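Local coordinates for protein CalS13 (Micromonospora echinospora, PDB 4ZAS) that probably transfers an amino group to a nucleotide-linked keto sugar with the help of pyridoxal phosphate, at residues 113-116 with 117-121; 175-178 with 179-183; 242-245 with 246-249; 288-291 with 292-296; 393-396 with 397-401. One frame throughout, in Å; residues are numbered along the deposited sequence.

Overall arrangement
The five contacts follow one another along the chain, and none touches another. Contact 1, about 10 Å from the centre of the chain, lies in the loop after strand 108-111 of the seven-stranded mixed sheet and lines the sugar-nucleotide pocket. Contact 2 ends helix 170-180, which joins two strands of the same sheet. Contact 3 ends helix 237-247, beside a dTDP-binding region. Contacts 4 and 5, on helices 275-305 and 390-401, are neighbours: their nearest atoms are about 6 Å apart. Contacts 3 and 5 lie on opposite sides of the chain's centre, with their own centres about 48 Å apart. Contact 1 thus brings the ligand pocket near the middle of the chain, while the centres of the other four, on helices, lie about 17 to 28 Å from it.

Contact 1 (113-116 with 117-121); sequences PLTF and EGTNW. With T46 (dTDP-4-keto-6-deoxyglucose), chain H.
The chain turns at Phe116, whose carbonyl O accepts the backbone N of Thr119 at 2.9 Å; the donor stands 45° above the carbonyl plane, and residues 117-119 follow with helical angles but without regular helical bonds. Beside this turn Thr115 OG1 donates to Thr119 OG1 at 2.8 Å, the hydroxyl being swung anti to the backbone N of Thr115 (chi1 -176°). The methyl of Thr115, CG2, meets Asn120 ND2 at 3.4 Å, while that amide is held by Asn356 and Thr112. Phe116 faces the bound sugar: O4 of the dTDP-4-keto-6-deoxyglucose sits over the ring centre, 2.9 Å above its plane, closer than usual for such a contact, so the exact distance is doubtful. This loop, following strand 108-111 of the large sheet of a DegT/DnrJ/EryC1 aminotransferase, forms part of the active site at the subunit interface, since Gly52, Leu54 and Glu55 of the second subunit hydrogen-bond the same ligand. Thr119 OG1 also bonds Asp193 and, weakly, N1 of the pyridoxal-modified residue 222. Glu117 lays its CB over one face of the Trp121 ring, 3.6 Å above it, and its carboxylate is bonded by His359 and by Tyr262 of the second subunit.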
# COMPACT_ATOMS: atom_id res chain seq x y z
N PRO A 113 -12.68 16.10 -10.86
CA PRO A 113 -12.41 16.54 -9.49
C PRO A 113 -13.51 16.14 -8.50
O PRO A 113 -13.28 16.19 -7.28
CB PRO A 113 -12.31 18.07 -9.62
CG PRO A 113 -13.05 18.39 -10.81
CD PRO A 113 -13.05 17.22 -11.74
N LEU A 114 -14.66 15.72 -9.02
CA LEU A 114 -15.75 15.26 -8.16
C LEU A 114 -15.58 13.77 -7.91
O LEU A 114 -16.12 12.91 -8.62
CB LEU A 114 -17.11 15.56 -8.79
CG LEU A 114 -18.35 15.19 -7.97
CD1 LEU A 114 -18.16 15.68 -6.58
CD2 LEU A 114 -19.60 15.83 -8.58
N THR A 115 -14.84 13.47 -6.85
CA THR A 115 -14.48 12.10 -6.54
C THR A 115 -13.67 12.09 -5.26
O THR A 115 -13.36 13.16 -4.72
CB THR A 115 -13.65 11.45 -7.70
OG1 THR A 115 -13.38 10.07 -7.43
CG2 THR A 115 -12.34 12.21 -7.90
N PHE A 116 -13.36 10.90 -4.77
CA PHE A 116 -12.44 10.74 -3.65
C PHE A 116 -11.03 11.10 -4.10
O PHE A 116 -10.65 10.79 -5.24
CB PHE A 116 -12.48 9.30 -3.12
CG PHE A 116 -11.59 9.06 -1.94
CD1 PHE A 116 -11.79 9.75 -0.75
CD2 PHE A 116 -10.57 8.11 -1.99
CE1 PHE A 116 -10.99 9.50 0.35
CE2 PHE A 116 -9.77 7.87 -0.90
CZ PHE A 116 -9.99 8.55 0.28
N GLU A 117 -10.26 11.73 -3.22
CA GLU A 117 -8.88 12.12 -3.55
C GLU A 117 -8.00 10.93 -3.98
O GLU A 117 -7.06 11.10 -4.76
CB GLU A 117 -8.21 12.83 -2.37
CG GLU A 117 -8.70 14.26 -2.12
CD GLU A 117 -9.95 14.37 -1.23
OE1 GLU A 117 -10.59 13.34 -0.89
OE2 GLU A 117 -10.27 15.51 -0.84
N GLY A 118 -8.31 9.72 -3.51
CA GLY A 118 -7.56 8.54 -3.92
C GLY A 118 -7.58 8.32 -5.42
O GLY A 118 -6.73 7.65 -5.99
N THR A 119 -8.58 8.90 -6.07
CA THR A 119 -8.67 8.83 -7.51
C THR A 119 -7.54 9.61 -8.16
O THR A 119 -6.94 9.16 -9.12
CB THR A 119 -10.01 9.38 -8.01
OG1 THR A 119 -11.07 8.57 -7.47
CG2 THR A 119 -10.09 9.36 -9.54
N ASN A 120 -7.20 10.76 -7.60
CA ASN A 120 -6.37 11.70 -8.33
C ASN A 120 -4.91 11.81 -7.86
O ASN A 120 -4.01 12.06 -8.66
CB ASN A 120 -7.02 13.08 -8.29
CG ASN A 120 -8.32 13.13 -9.06
OD1 ASN A 120 -8.42 12.59 -10.16
ND2 ASN A 120 -9.33 13.77 -8.49
N TRP A 121 -4.65 11.61 -6.57
CA TRP A 121 -3.28 11.73 -6.10
C TRP A 121 -2.32 10.72 -6.74
O TRP A 121 -1.15 11.05 -6.92
CB TRP A 121 -3.20 11.62 -4.58
CG TRP A 121 -3.89 12.74 -3.77
CD1 TRP A 121 -4.09 12.73 -2.42
CD2 TRP A 121 -4.45 13.99 -4.24
NE1 TRP A 121 -4.73 13.87 -2.02
CE2 TRP A 121 -4.96 14.67 -3.11
CE3 TRP A 121 -4.57 14.60 -5.50
CZ2 TRP A 121 -5.57 15.92 -3.20
CZ3 TRP A 121 -5.18 15.85 -5.58
CH2 TRP A 121 -5.68 16.49 -4.44
C4 T46 H . -13.39 6.91 0.70
C5 T46 H . -14.65 7.74 1.07
C6 T46 H . -15.46 7.93 -0.18
C21 T46 H . -17.54 2.12 9.76
O21 T46 H . -18.55 1.89 10.37
N31 T46 H . -16.34 1.19 9.74
C41 T46 H . -15.12 1.49 9.00
O41 T46 H . -14.22 0.73 9.02
C51 T46 H . -15.01 2.72 8.22
C5A T46 H . -13.70 3.01 7.44
C61 T46 H . -16.15 3.67 8.20
N11 T46 H . -17.38 3.38 8.94
C1, T46 H . -18.55 4.30 8.96
C2, T46 H . -18.23 5.40 9.69
C3, T46 H . -18.74 6.72 8.86
O3, T46 H . -20.03 7.11 9.42
O4, T46 H . -18.97 4.76 7.59
C4, T46 H . -18.88 6.38 7.63
C5, T46 H . -17.69 6.87 6.78
O5, T46 H . -16.48 6.54 7.46
P T46 H . -15.14 7.47 7.14
O1P T46 H . -14.89 8.42 8.30
O2P T46 H . -13.95 6.55 6.93
OPP T46 H . -15.46 8.30 5.72
P2 T46 H . -14.32 8.98 4.68
O4P T46 H . -14.91 10.20 3.97
O3P T46 H . -13.10 9.37 5.48
O1 T46 H . -13.82 7.90 3.54
C1 T46 H . -14.59 6.79 3.28
C2 T46 H . -13.58 5.73 2.93
O2 T46 H . -12.78 5.45 4.13
C3 T46 H . -12.69 6.28 1.89
O3 T46 H . -11.78 5.24 1.42
O4 T46 H . -13.00 6.84 -0.41
O5 T46 H . -15.45 7.11 2.13

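Contact 2 (175-178 with 179-183); sequences AVVD and RATAG
Thr181 turns its hydroxyl back onto the helix with chi1 at 69°, which places OG1 between its own backbone N and carbonyl carbon and within 2.8 Å of Val177 O. The same rotation sets CG2 opposite the carbonyl carbon, yet the methyl also stays close to that oxygen, 3.3 Å from CG2 of Thr181 to Val177 O. Val177 O is therefore gripped twice by one residue: the Thr181 backbone N bonds it at 3.1 Å, and N and OG1 arrive from opposite faces of the carbonyl plane. The N-H bond is bent, at 140°, as Thr181 is the first residue to leave helical angles, so the hydroxyl supplements the last turn just where the backbone bond becomes less straight. The two preceding bonds of the helix are straighter, Arg179 N to Ala175 O at 2.9 Å and Ala180 N to Val176 O at 3.0 Å. Arg179 then runs outward with an extended chain, and past CB, which lies 3.4 Å from Ala175 O, it leaves the contact. Asp178, on the exposed side, instead forms a salt bridge with Arg187. The inner side of this helix end is covered by loops: Ala180 and Thr181 pack on Ile151, Thr181 also on Pro188. Helix 170-180 is the crossover of a beta-alpha-beta unit, connecting the parallel, adjacent strands 155-161 and 189-193 of the large sheet.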
# COMPACT_ATOMS: atom_id res chain seq x y z
N ALA A 175 -15.97 6.72 -28.14
CA ALA A 175 -16.08 7.48 -29.39
C ALA A 175 -15.35 8.81 -29.30
O ALA A 175 -14.70 9.24 -30.24
CB ALA A 175 -17.53 7.71 -29.73
N VAL A 176 -15.47 9.46 -28.15
CA VAL A 176 -14.85 10.76 -27.95
C VAL A 176 -13.33 10.58 -27.93
O VAL A 176 -12.61 11.34 -28.57
CB VAL A 176 -15.40 11.43 -26.69
CG1 VAL A 176 -14.48 12.51 -26.20
CG2 VAL A 176 -16.77 11.98 -26.99
N VAL A 177 -12.84 9.58 -27.20
CA VAL A 177 -11.40 9.36 -27.18
C VAL A 177 -10.89 9.00 -28.56
O VAL A 177 -9.85 9.50 -28.98
CB VAL A 177 -11.01 8.27 -26.19
CG1 VAL A 177 -9.56 7.86 -26.40
CG2 VAL A 177 -11.24 8.74 -24.75
N ASP A 178 -11.64 8.17 -29.28
CA ASP A 178 -11.23 7.72 -30.61
C ASP A 178 -11.19 8.85 -31.62
O ASP A 178 -10.31 8.88 -32.47
CB ASP A 178 -12.13 6.57 -31.10
CG ASP A 178 -11.81 5.24 -30.40
OD1 ASP A 178 -10.80 5.18 -29.66
OD2 ASP A 178 -12.54 4.25 -30.58
N ARG A 179 -12.16 9.76 -31.56
CA ARG A 179 -12.20 10.91 -32.47
C ARG A 179 -11.09 11.93 -32.16
O ARG A 179 -10.42 12.41 -33.06
CB ARG A 179 -13.59 11.57 -32.46
CG ARG A 179 -13.75 12.78 -33.36
CD ARG A 179 -15.15 13.39 -33.24
NE ARG A 179 -15.46 14.37 -34.28
CZ ARG A 179 -15.99 14.07 -35.47
NH1 ARG A 179 -16.24 12.81 -35.79
NH2 ARG A 179 -16.24 15.04 -36.34
N ALA A 180 -10.90 12.24 -30.88
CA ALA A 180 -9.90 13.23 -30.46
C ALA A 180 -8.45 12.80 -30.77
O ALA A 180 -7.58 13.63 -31.02
CB ALA A 180 -10.04 13.52 -28.96
N THR A 181 -8.19 11.50 -30.71
CA THR A 181 -6.82 11.00 -30.83
C THR A 181 -6.56 10.27 -32.16
O THR A 181 -5.71 9.39 -32.23
CB THR A 181 -6.50 10.05 -29.66
OG1 THR A 181 -7.26 8.84 -29.79
CG2 THR A 181 -6.87 10.71 -28.35
N ALA A 182 -7.22 10.70 -33.22
CA ALA A 182 -7.13 10.02 -34.51
C ALA A 182 -5.70 9.89 -35.04
O ALA A 182 -5.27 8.78 -35.36
CB ALA A 182 -7.99 10.73 -35.52
N GLY A 183 -4.96 10.98 -35.12
CA GLY A 183 -3.61 10.91 -35.67
C GLY A 183 -2.49 10.55 -34.69
O GLY A 183 -1.38 10.24 -35.10

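Contact 3 (242-245 with 246-249); sequences RLRL and RRWL
Arg247 starts with CB against two carbonyls of the preceding turn, 3.3 Å from both Leu243 O and Arg244 O. Its chain runs straight through CG and CD, then bends at chi3 (57°), which turns the guanidinium across the Arg244 side chain: CZ lies 4.2 Å from Arg244 CG, and NH2 is 3.5 Å from the same carbon. At the tip NH2 comes within 3.4 Å of Arg244 NH1, which lies near the Arg247 plane at its edge; the two guanidinium planes are 68° apart. These like charges probably repel, but NH1 of Arg247 is held by a salt bridge to Glu64 and a bond to Ser78 O. Arg242 and Arg246, four residues apart, run side by side, with CD of Arg242 over one face of the Arg246 guanidinium, 4.0 Å from Arg246 NH2. That guanidinium is hydrogen-bonded to Arg95 O and Ser91 OG, and Arg242 NH1 makes a salt bridge to Glu266. The helix then frays: Arg247 N bonds Leu243 O and Arg244 O weakly, and Trp248 N bonds Leu245 O, three residues back. Beyond, Trp248 makes a cation-pi contact with Arg253, a residue of the dTDP-binding site. Leu243 and Arg246 pack helix 237-247 on helix 82-94, and Leu249 meets Phe116 of the second subunit.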
# COMPACT_ATOMS: atom_id res chain seq x y z
N ARG A 242 1.83 -7.31 -17.39
CA ARG A 242 2.62 -6.18 -16.92
C ARG A 242 2.25 -5.70 -15.52
O ARG A 242 3.12 -5.34 -14.73
CB ARG A 242 2.52 -5.01 -17.90
CG ARG A 242 3.56 -3.95 -17.58
CD ARG A 242 3.65 -2.86 -18.63
NE ARG A 242 3.62 -3.38 -20.00
CZ ARG A 242 4.70 -3.68 -20.71
NH1 ARG A 242 5.91 -3.53 -20.19
NH2 ARG A 242 4.56 -4.14 -21.95
N LEU A 243 0.96 -5.67 -15.21
CA LEU A 243 0.53 -5.15 -13.93
C LEU A 243 0.79 -6.14 -12.83
O LEU A 243 1.07 -5.75 -11.70
CB LEU A 243 -0.95 -4.77 -13.97
CG LEU A 243 -1.09 -3.26 -13.86
CD1 LEU A 243 -0.24 -2.65 -14.93
CD2 LEU A 243 -2.53 -2.79 -14.00
N ARG A 244 0.70 -7.42 -13.16
CA ARG A 244 0.96 -8.48 -12.20
C ARG A 244 2.44 -8.38 -11.80
O ARG A 244 2.80 -8.52 -10.62
CB ARG A 244 0.64 -9.85 -12.80
CG ARG A 244 0.09 -10.86 -11.82
CD ARG A 244 -0.43 -12.12 -12.51
NE ARG A 244 0.51 -13.23 -12.34
CZ ARG A 244 0.53 -14.04 -11.29
NH1 ARG A 244 -0.35 -13.89 -10.30
NH2 ARG A 244 1.42 -15.02 -11.21
N LEU A 245 3.27 -8.06 -12.79
CA LEU A 245 4.69 -7.85 -12.59
C LEU A 245 4.97 -6.69 -11.66
O LEU A 245 5.72 -6.84 -10.69
CB LEU A 245 5.39 -7.59 -13.92
CG LEU A 245 6.33 -8.63 -14.51
CD1 LEU A 245 6.94 -8.09 -15.77
CD2 LEU A 245 7.41 -8.95 -13.49
N ARG A 246 4.42 -5.52 -11.98
CA ARG A 246 4.71 -4.33 -11.19
C ARG A 246 4.05 -4.39 -9.83
O ARG A 246 4.32 -3.56 -8.96
CB ARG A 246 4.27 -3.07 -11.92
CG ARG A 246 5.00 -2.85 -13.20
CD ARG A 246 4.64 -1.53 -13.81
NE ARG A 246 5.37 -1.34 -15.07
CZ ARG A 246 5.29 -0.24 -15.81
NH1 ARG A 246 4.49 0.75 -15.43
NH2 ARG A 246 5.99 -0.14 -16.93
N ARG A 247 3.15 -5.35 -9.65
CA ARG A 247 2.49 -5.51 -8.38
C ARG A 247 3.45 -5.97 -7.29
O ARG A 247 3.28 -5.63 -6.12
CB ARG A 247 1.33 -6.50 -8.50
CG ARG A 247 0.61 -6.68 -7.20
CD ARG A 247 -0.54 -7.62 -7.33
NE ARG A 247 -0.18 -8.94 -7.83
CZ ARG A 247 -1.08 -9.91 -7.95
NH1 ARG A 247 -2.35 -9.66 -7.61
NH2 ARG A 247 -0.74 -11.12 -8.40
N TRP A 248 4.47 -6.74 -7.69
CA TRP A 248 5.46 -7.28 -6.77
C TRP A 248 6.88 -6.94 -7.24
O TRP A 248 7.65 -7.80 -7.65
CB TRP A 248 5.24 -8.80 -6.61
CG TRP A 248 6.26 -9.48 -5.74
CD1 TRP A 248 7.27 -10.33 -6.15
CD2 TRP A 248 6.43 -9.32 -4.33
NE1 TRP A 248 8.03 -10.72 -5.07
CE2 TRP A 248 7.54 -10.11 -3.94
CE3 TRP A 248 5.75 -8.58 -3.36
CZ2 TRP A 248 7.97 -10.19 -2.63
CZ3 TRP A 248 6.17 -8.67 -2.05
CH2 TRP A 248 7.28 -9.47 -1.69
N LEU A 249 7.20 -5.65 -7.18
CA LEU A 249 8.57 -5.14 -7.39
C LEU A 249 9.24 -5.45 -8.73
O LEU A 249 10.44 -5.22 -8.87
CB LEU A 249 9.48 -5.64 -6.27
CG LEU A 249 8.98 -5.20 -4.90
CD1 LEU A 249 9.31 -6.22 -3.86
CD2 LEU A 249 9.57 -3.84 -4.51

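Contact 4 (288-291 with 292-296); sequences VDEL and LRRHR
Glu290, Arg293 and Arg294 make a local salt-bridge network on the outer side of the long helix 275-305, with side chains three and four residues apart. Arg293 grips the carboxylate side-on, NE to OE1 and NH2 to OE2 of Glu290, both at 3.1 Å and nearly straight. Both oxygens are met on their syn sides, and the carboxylate is turned 33° from the guanidinium. The bend of Glu290 at chi2 (60°) carries its carboxylate forward to this position. Arg294 approaches from the other direction, its NE meeting Glu290 OE2 on the anti side at 3.3 Å, so OE2 takes two donors. Arg294 also has Leu291 CD2 over one guanidinium face toward its rim, 3.9 Å above the plane, while its NH1 bonds Trp386 O; NH1 of Arg293 bridges to Glu297. Three hydrogen bonds thus fix the carboxylate, and the two arginines would be expected to favour its charged form. The buried side differs: Leu291 O lies in the plane of the His295 ring at its edge, 3.3 Å from CD2, and His295 ND1 bonds Phe325 O. Acid-to-base spacings of i+3 and i+4, with the acid first, are the classic intrahelical salt bridges of an exposed helix side.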
# COMPACT_ATOMS: atom_id res chain seq x y z
N VAL A 288 -22.91 -10.83 -1.33
CA VAL A 288 -22.96 -9.47 -1.83
C VAL A 288 -24.14 -9.27 -2.78
O VAL A 288 -24.66 -8.17 -2.85
CB VAL A 288 -21.60 -9.05 -2.47
CG1 VAL A 288 -21.29 -9.83 -3.74
CG2 VAL A 288 -21.57 -7.55 -2.71
N ASP A 289 -24.56 -10.31 -3.49
CA ASP A 289 -25.65 -10.15 -4.45
C ASP A 289 -26.93 -9.70 -3.76
O ASP A 289 -27.61 -8.79 -4.24
CB ASP A 289 -25.90 -11.45 -5.20
CG ASP A 289 -24.80 -11.77 -6.19
OD1 ASP A 289 -23.79 -11.03 -6.19
OD2 ASP A 289 -24.94 -12.75 -6.96
N GLU A 290 -27.24 -10.31 -2.62
CA GLU A 290 -28.41 -9.91 -1.86
C GLU A 290 -28.25 -8.48 -1.31
O GLU A 290 -29.22 -7.72 -1.28
CB GLU A 290 -28.70 -10.90 -0.72
CG GLU A 290 -29.75 -10.43 0.29
CD GLU A 290 -31.14 -10.16 -0.34
OE1 GLU A 290 -31.45 -10.70 -1.43
OE2 GLU A 290 -31.92 -9.41 0.29
N LEU A 291 -27.04 -8.11 -0.88
CA LEU A 291 -26.82 -6.76 -0.40
C LEU A 291 -27.03 -5.73 -1.50
O LEU A 291 -27.62 -4.68 -1.29
CB LEU A 291 -25.42 -6.59 0.19
CG LEU A 291 -25.14 -7.56 1.34
CD1 LEU A 291 -23.83 -7.20 2.03
CD2 LEU A 291 -26.33 -7.60 2.32
N LEU A 292 -26.53 -6.04 -2.69
CA LEU A 292 -26.67 -5.17 -3.84
C LEU A 292 -28.13 -5.02 -4.25
O LEU A 292 -28.57 -3.93 -4.63
CB LEU A 292 -25.84 -5.68 -5.01
CG LEU A 292 -25.97 -4.84 -6.28
CD1 LEU A 292 -25.40 -3.42 -6.05
CD2 LEU A 292 -25.33 -5.55 -7.48
N ARG A 293 -28.88 -6.13 -4.20
CA ARG A 293 -30.30 -6.11 -4.55
C ARG A 293 -31.05 -5.16 -3.63
O ARG A 293 -31.95 -4.44 -4.07
CB ARG A 293 -30.89 -7.52 -4.47
CG ARG A 293 -32.27 -7.65 -5.06
CD ARG A 293 -33.01 -8.88 -4.52
NE ARG A 293 -33.20 -8.78 -3.07
CZ ARG A 293 -34.17 -8.07 -2.50
NH1 ARG A 293 -35.04 -7.39 -3.25
NH2 ARG A 293 -34.28 -8.02 -1.18
N ARG A 294 -30.67 -5.13 -2.35
CA ARG A 294 -31.34 -4.25 -1.40
C ARG A 294 -30.99 -2.77 -1.67
O ARG A 294 -31.87 -1.91 -1.58
CB ARG A 294 -30.98 -4.62 0.04
CG ARG A 294 -31.72 -5.84 0.58
CD ARG A 294 -31.58 -5.93 2.09
NE ARG A 294 -30.96 -7.19 2.51
CZ ARG A 294 -30.27 -7.34 3.64
NH1 ARG A 294 -30.12 -6.32 4.47
NH2 ARG A 294 -29.73 -8.52 3.94
N HIS A 295 -29.73 -2.48 -2.02
CA HIS A 295 -29.34 -1.12 -2.42
C HIS A 295 -30.27 -0.64 -3.56
O HIS A 295 -30.84 0.46 -3.50
CB HIS A 295 -27.87 -1.08 -2.89
CG HIS A 295 -26.85 -0.83 -1.81
ND1 HIS A 295 -26.12 0.34 -1.73
CD2 HIS A 295 -26.40 -1.62 -0.80
CE1 HIS A 295 -25.28 0.26 -0.71
NE2 HIS A 295 -25.43 -0.92 -0.13
N ARG A 296 -30.43 -1.46 -4.60
CA ARG A 296 -31.19 -1.04 -5.77
C ARG A 296 -32.66 -0.89 -5.48
O ARG A 296 -33.31 0.00 -6.03
CB ARG A 296 -30.99 -2.03 -6.93
CG ARG A 296 -29.64 -1.88 -7.59
CD ARG A 296 -29.36 -2.98 -8.56
NE ARG A 296 -28.17 -2.67 -9.35
CZ ARG A 296 -27.42 -3.57 -9.96
NH1 ARG A 296 -27.71 -4.87 -9.87
NH2 ARG A 296 -26.37 -3.18 -10.66

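Contact 5 (393-396 with 397-401); sequences RSHV and VETIK
Val396, Val397 and Thr399 carry this contact, on adjoining sides of helix 390-401. Val396 runs alongside Ile400, one turn on, both side chains pointing the same way, and its CG1 touches Ile400 CD1 at 3.9 Å. The CG1 branch of Val396 stands opposite the backbone N (chi1 169°), which directs it along the helix towards that methyl. Ile400 also lays CG1 3.2 Å from Val396 O, which accepts the Ile400 backbone N. Val397 packs its own branch backwards, CG2 lying 3.5 Å from Arg393 O; the Val397 N bond to that oxygen is long and weak. Both valines press on Tyr302 of helix 275-305, and Val396 and Ile400 on Ile382 of strand 379-382. Thr399 sends its hydroxyl to the carbonyl a turn before, OG1 donating to His395 O at 2.6 Å. Its backbone N bonds the same carbonyl at 2.9 Å from the opposite face, 35° out of the plane. That hydroxyl also sits over the centre of the His395 ring, 3.6 Å above it. Because His395 NE2 bonds Ala345 O, a carbonyl, NE2 probably carries the hydrogen. The chemistry is thus split: apolar branches bind the helix to its neighbours, and the buried threonine hydroxyl is satisfied within its own helix, on a carbonyl that already holds a backbone N-H.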
# COMPACT_ATOMS: atom_id res chain seq x y z
N ARG A 393 -36.33 3.53 5.69
CA ARG A 393 -36.50 4.08 4.35
C ARG A 393 -37.65 5.11 4.29
O ARG A 393 -37.54 6.17 3.67
CB ARG A 393 -36.76 2.93 3.38
CG ARG A 393 -36.36 3.17 1.96
CD ARG A 393 -36.53 1.89 1.16
NE ARG A 393 -37.89 1.37 1.26
CZ ARG A 393 -38.29 0.21 0.74
NH1 ARG A 393 -37.43 -0.57 0.10
NH2 ARG A 393 -39.57 -0.15 0.86
N SER A 394 -38.76 4.76 4.92
CA SER A 394 -39.91 5.65 5.03
C SER A 394 -39.55 6.92 5.77
O SER A 394 -39.98 8.01 5.42
CB SER A 394 -41.06 4.95 5.75
OG SER A 394 -41.50 3.81 5.04
N HIS A 395 -38.74 6.75 6.81
CA HIS A 395 -38.34 7.86 7.66
C HIS A 395 -37.55 8.92 6.92
O HIS A 395 -37.72 10.11 7.19
CB HIS A 395 -37.53 7.35 8.83
CG HIS A 395 -37.14 8.42 9.79
ND1 HIS A 395 -38.07 9.15 10.50
CD2 HIS A 395 -35.93 8.92 10.14
CE1 HIS A 395 -37.45 10.04 11.25
NE2 HIS A 395 -36.15 9.92 11.05
N VAL A 396 -36.67 8.48 6.03
CA VAL A 396 -35.88 9.38 5.19
C VAL A 396 -36.79 10.19 4.28
O VAL A 396 -36.74 11.42 4.25
CB VAL A 396 -34.87 8.60 4.36
CG1 VAL A 396 -34.25 9.50 3.29
CG2 VAL A 396 -33.81 7.99 5.27
N VAL A 397 -37.63 9.48 3.54
CA VAL A 397 -38.59 10.11 2.66
C VAL A 397 -39.49 11.07 3.43
O VAL A 397 -39.70 12.21 3.00
CB VAL A 397 -39.43 9.04 1.97
CG1 VAL A 397 -40.64 9.64 1.28
CG2 VAL A 397 -38.56 8.21 1.02
N GLU A 398 -39.98 10.62 4.57
CA GLU A 398 -40.93 11.41 5.36
C GLU A 398 -40.25 12.70 5.85
O GLU A 398 -40.85 13.77 5.82
CB GLU A 398 -41.45 10.60 6.54
CG GLU A 398 -42.89 10.86 6.99
CD GLU A 398 -43.92 10.62 5.88
OE1 GLU A 398 -43.65 9.81 4.96
OE2 GLU A 398 -45.02 11.22 5.96
N THR A 399 -39.00 12.56 6.27
CA THR A 399 -38.23 13.69 6.77
C THR A 399 -37.94 14.75 5.71
O THR A 399 -38.13 15.94 5.95
CB THR A 399 -36.88 13.22 7.34
OG1 THR A 399 -37.11 12.33 8.43
CG2 THR A 399 -36.04 14.42 7.81
N ILE A 400 -37.52 14.30 4.53
CA ILE A 400 -37.23 15.19 3.41
C ILE A 400 -38.49 15.97 3.04
O ILE A 400 -38.43 17.17 2.75
CB ILE A 400 -36.64 14.40 2.19
CG1 ILE A 400 -35.32 13.74 2.56
CG2 ILE A 400 -36.44 15.32 1.00
CD1 ILE A 400 -34.67 12.90 1.45
N LYS A 401 -39.64 15.30 3.08
CA LYS A 401 -40.94 15.91 2.77
C LYS A 401 -41.43 16.93 3.83
O LYS A 401 -42.32 17.74 3.57
CB LYS A 401 -42.00 14.82 2.58
CG LYS A 401 -41.96 14.13 1.21
CD LYS A 401 -43.03 13.05 1.07
CE LYS A 401 -43.00 12.40 -0.31
NZ LYS A 401 -43.92 11.22 -0.39